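Local coordinates for protein Lic12234 (Leptospira interrogans, PDB 4TZH) that is of unknown function but is a leucine-rich repeat protein of a pathogen and a putative virulence factor that may bind partner molecules, at residues L63-L69 with L86-L92. Coordinates in Å, arbitrary orientation, origin at the centre of the assembly. Residues are numbered along the deposited sequence.
Sequences LKNLKYL and LKNLEVL. With ZN (zinc ion), chain E.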
loop_
_atom_site.group_PDB
_atom_site.type_symbol
_atom_site.label_atom_id
_atom_site.label_comp_id
_atom_site.label_asym_id
_atom_site.label_seq_id
_atom_site.Cartn_x
_atom_site.Cartn_y
_atom_site.Cartn_z
ATOM N N LEU A 63 4.924 -4.813 13.676
ATOM C CA LEU A 63 3.469 -4.962 13.616
ATOM C C LEU A 63 3.080 -6.129 12.700
ATOM O O LEU A 63 2.314 -5.947 11.749
ATOM C CB LEU A 63 2.820 -3.651 13.174
ATOM C CG LEU A 63 3.171 -2.402 13.949
ATOM C CD1 LEU A 63 2.436 -1.189 13.343
ATOM C CD2 LEU A 63 2.812 -2.553 15.406
ATOM N N LYS A 64 3.571 -7.320 13.022
ATOM C CA LYS A 64 3.384 -8.475 12.137
ATOM C C LYS A 64 1.940 -8.947 11.980
ATOM O O LYS A 64 1.674 -9.672 11.013
ATOM C CB LYS A 64 4.294 -9.636 12.556
ATOM C CG LYS A 64 3.865 -10.307 13.828
ATOM C CD LYS A 64 4.743 -11.533 14.112
ATOM C CE LYS A 64 4.093 -12.454 15.113
ATOM N NZ LYS A 64 4.682 -13.827 15.064
ATOM N N ASN A 65 1.007 -8.497 12.847
ATOM C CA ASN A 65 -0.403 -8.902 12.737
ATOM C C ASN A 65 -1.210 -7.876 11.921
ATOM O O ASN A 65 -2.415 -8.030 11.751
ATOM C CB ASN A 65 -1.027 -9.043 14.129
ATOM C CG ASN A 65 -0.293 -10.091 14.918
ATOM O OD1 ASN A 65 0.285 -9.801 15.980
ATOM N ND2 ASN A 65 -0.161 -11.250 14.353
ATOM N N LEU A 66 -0.549 -6.833 11.422
ATOM C CA LEU A 66 -1.283 -5.808 10.709
ATOM C C LEU A 66 -1.927 -6.347 9.439
ATOM O O LEU A 66 -1.231 -6.944 8.601
ATOM C CB LEU A 66 -0.314 -4.695 10.328
ATOM C CG LEU A 66 -0.870 -3.316 10.134
ATOM C CD1 LEU A 66 -1.510 -2.751 11.417
ATOM C CD2 LEU A 66 0.206 -2.379 9.635
ATOM N N LYS A 67 -3.222 -6.070 9.260
ATOM C CA LYS A 67 -3.974 -6.489 8.075
ATOM C C LYS A 67 -4.286 -5.302 7.182
ATOM O O LYS A 67 -4.414 -5.469 5.961
ATOM C CB LYS A 67 -5.311 -7.121 8.450
ATOM C CG LYS A 67 -5.173 -8.399 9.258
ATOM C CD LYS A 67 -6.601 -8.898 9.591
ATOM C CE LYS A 67 -6.798 -10.324 9.195
ATOM N NZ LYS A 67 -8.019 -10.886 9.840
ATOM N N TYR A 68 -4.444 -4.121 7.760
ATOM C CA TYR A 68 -4.859 -2.966 6.960
ATOM C C TYR A 68 -3.988 -1.773 7.312
ATOM O O TYR A 68 -3.758 -1.520 8.495
ATOM C CB TYR A 68 -6.337 -2.612 7.262
ATOM C CG TYR A 68 -7.255 -3.802 7.291
ATOM C CD1 TYR A 68 -7.553 -4.497 6.131
ATOM C CD2 TYR A 68 -7.905 -4.176 8.458
ATOM C CE1 TYR A 68 -8.415 -5.590 6.146
ATOM C CE2 TYR A 68 -8.780 -5.257 8.484
ATOM C CZ TYR A 68 -9.030 -5.953 7.325
ATOM O OH TYR A 68 -9.879 -7.041 7.328
ATOM N N LEU A 69 -3.496 -1.070 6.293
ATOM C CA LEU A 69 -2.649 0.085 6.536
ATOM C C LEU A 69 -3.110 1.167 5.585
ATOM O O LEU A 69 -3.049 1.001 4.345
ATOM C CB LEU A 69 -1.184 -0.296 6.262
ATOM C CG LEU A 69 -0.145 0.801 6.437
ATOM C CD1 LEU A 69 -0.218 1.428 7.834
ATOM C CD2 LEU A 69 1.254 0.224 6.200
ATOM N N LEU A 86 5.507 -7.171 7.017
ATOM C CA LEU A 86 4.046 -7.084 7.117
ATOM C C LEU A 86 3.389 -8.170 6.283
ATOM O O LEU A 86 2.655 -7.908 5.334
ATOM C CB LEU A 86 3.587 -5.670 6.734
ATOM C CG LEU A 86 4.217 -4.546 7.551
ATOM C CD1 LEU A 86 3.716 -3.187 7.061
ATOM C CD2 LEU A 86 3.949 -4.715 9.068
ATOM N N LYS A 87 3.672 -9.437 6.673
ATOM C CA LYS A 87 3.221 -10.605 5.924
ATOM C C LYS A 87 1.758 -10.910 6.016
ATOM O O LYS A 87 1.269 -11.775 5.271
ATOM C CB LYS A 87 4.025 -11.862 6.338
ATOM C CG LYS A 87 5.530 -11.716 6.240
ATOM C CD LYS A 87 5.965 -11.610 4.803
ATOM C CE LYS A 87 7.439 -11.838 4.663
ATOM N NZ LYS A 87 7.894 -11.364 3.336
ATOM N N ASN A 88 1.041 -10.206 6.926
ATOM C CA ASN A 88 -0.387 -10.432 7.065
ATOM C C ASN A 88 -1.172 -9.258 6.454
ATOM O O ASN A 88 -2.402 -9.260 6.488
ATOM C CB ASN A 88 -0.738 -10.549 8.513
ATOM C CG ASN A 88 -0.374 -11.911 9.024
ATOM O OD1 ASN A 88 -0.708 -12.922 8.398
ATOM N ND2 ASN A 88 0.373 -11.955 10.109
ATOM N N LEU A 89 -0.469 -8.299 5.844
ATOM C CA LEU A 89 -1.158 -7.142 5.275
ATOM C C LEU A 89 -2.005 -7.529 4.080
ATOM O O LEU A 89 -1.486 -8.155 3.140
ATOM C CB LEU A 89 -0.111 -6.099 4.911
ATOM C CG LEU A 89 -0.657 -4.681 4.719
ATOM C CD1 LEU A 89 -1.076 -4.079 6.055
ATOM C CD2 LEU A 89 0.362 -3.761 4.046
ATOM N N GLU A 90 -3.283 -7.108 4.073
ATOM C CA GLU A 90 -4.249 -7.446 3.030
ATOM C C GLU A 90 -4.652 -6.242 2.202
ATOM O O GLU A 90 -5.003 -6.402 1.029
ATOM C CB GLU A 90 -5.528 -8.056 3.652
ATOM C CG GLU A 90 -5.211 -9.340 4.437
ATOM C CD GLU A 90 -6.404 -10.099 5.001
ATOM O OE1 GLU A 90 -7.543 -9.747 4.647
ATOM O OE2 GLU A 90 -6.217 -11.067 5.763
ATOM N N VAL A 91 -4.657 -5.045 2.813
ATOM C CA VAL A 91 -5.094 -3.837 2.109
ATOM C C VAL A 91 -4.106 -2.729 2.426
ATOM O O VAL A 91 -3.780 -2.526 3.613
ATOM C CB VAL A 91 -6.491 -3.394 2.573
ATOM C CG1 VAL A 91 -6.940 -2.108 1.843
ATOM C CG2 VAL A 91 -7.512 -4.516 2.364
ATOM N N LEU A 92 -3.644 -2.039 1.393
ATOM C CA LEU A 92 -2.688 -0.949 1.564
ATOM C C LEU A 92 -3.177 0.254 0.752
ATOM O O LEU A 92 -3.259 0.185 -0.483
ATOM C CB LEU A 92 -1.314 -1.405 1.086
ATOM C CG LEU A 92 -0.201 -0.371 1.133
ATOM C CD1 LEU A 92 -0.075 0.286 2.517
ATOM C CD2 LEU A 92 1.149 -1.054 0.802
HETATM ZN ZN ZN E . -7.814 -12.075 6.343
HETATM O O HOH W 1 1.385 -7.857 8.616
HETATM O O HOH W 2 -9.868 -8.507 5.017
HETATM O O HOH W 3 -7.065 -13.474 7.696
#
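Two successive leucine-rich repeats stack here, residues 63-69 and 86-92 occupying equivalent positions 23 residues apart. Each begins with a type I beta turn, Leu63 to Leu66 and Leu86 to Leu89, and runs into a short strand. The strands are parallel: Tyr68 pairs with Val91 and Leu69 with Leu92, at CA-CA distances of 4.9 and 5.1 Å. Lys67 O accepts from both Glu90 N (2.7 Å) and Val91 N (3.2 Å), and Leu69 N donates to Val91 O (3.1 Å). At the turns, Asn88 points toward the preceding repeat and its ND2 donates to Lys64 O at 2.8 Å. A water joins the same two turns, donating to Lys64 O (3.0 Å) and Leu66 O (2.8 Å) and accepting from Asn88 N (2.9 Å); Asn88 OD1 reaches on to Lys111 of the next repeat. Buried leucines pack inside: Leu69 CD2 lies 3.9 Å from its equivalent Leu92 CD1, and Leu69 CB makes a staggered contact with Leu89 CD1 at 3.8 Å. On the other sheet face, Val91 CG2 meets the edge of the Tyr68 ring, 3.8 Å from CD1. Water links Tyr68 OH and Glu90 OE1, each at 2.7 Å, while Glu90 OE2 binds zinc at 2.0 Å. Leucines directed inward and intervening residues, here Tyr68 and Val91, outward, on parallel strands in sequential order, are the signature of the leucine-rich repeat solenoid.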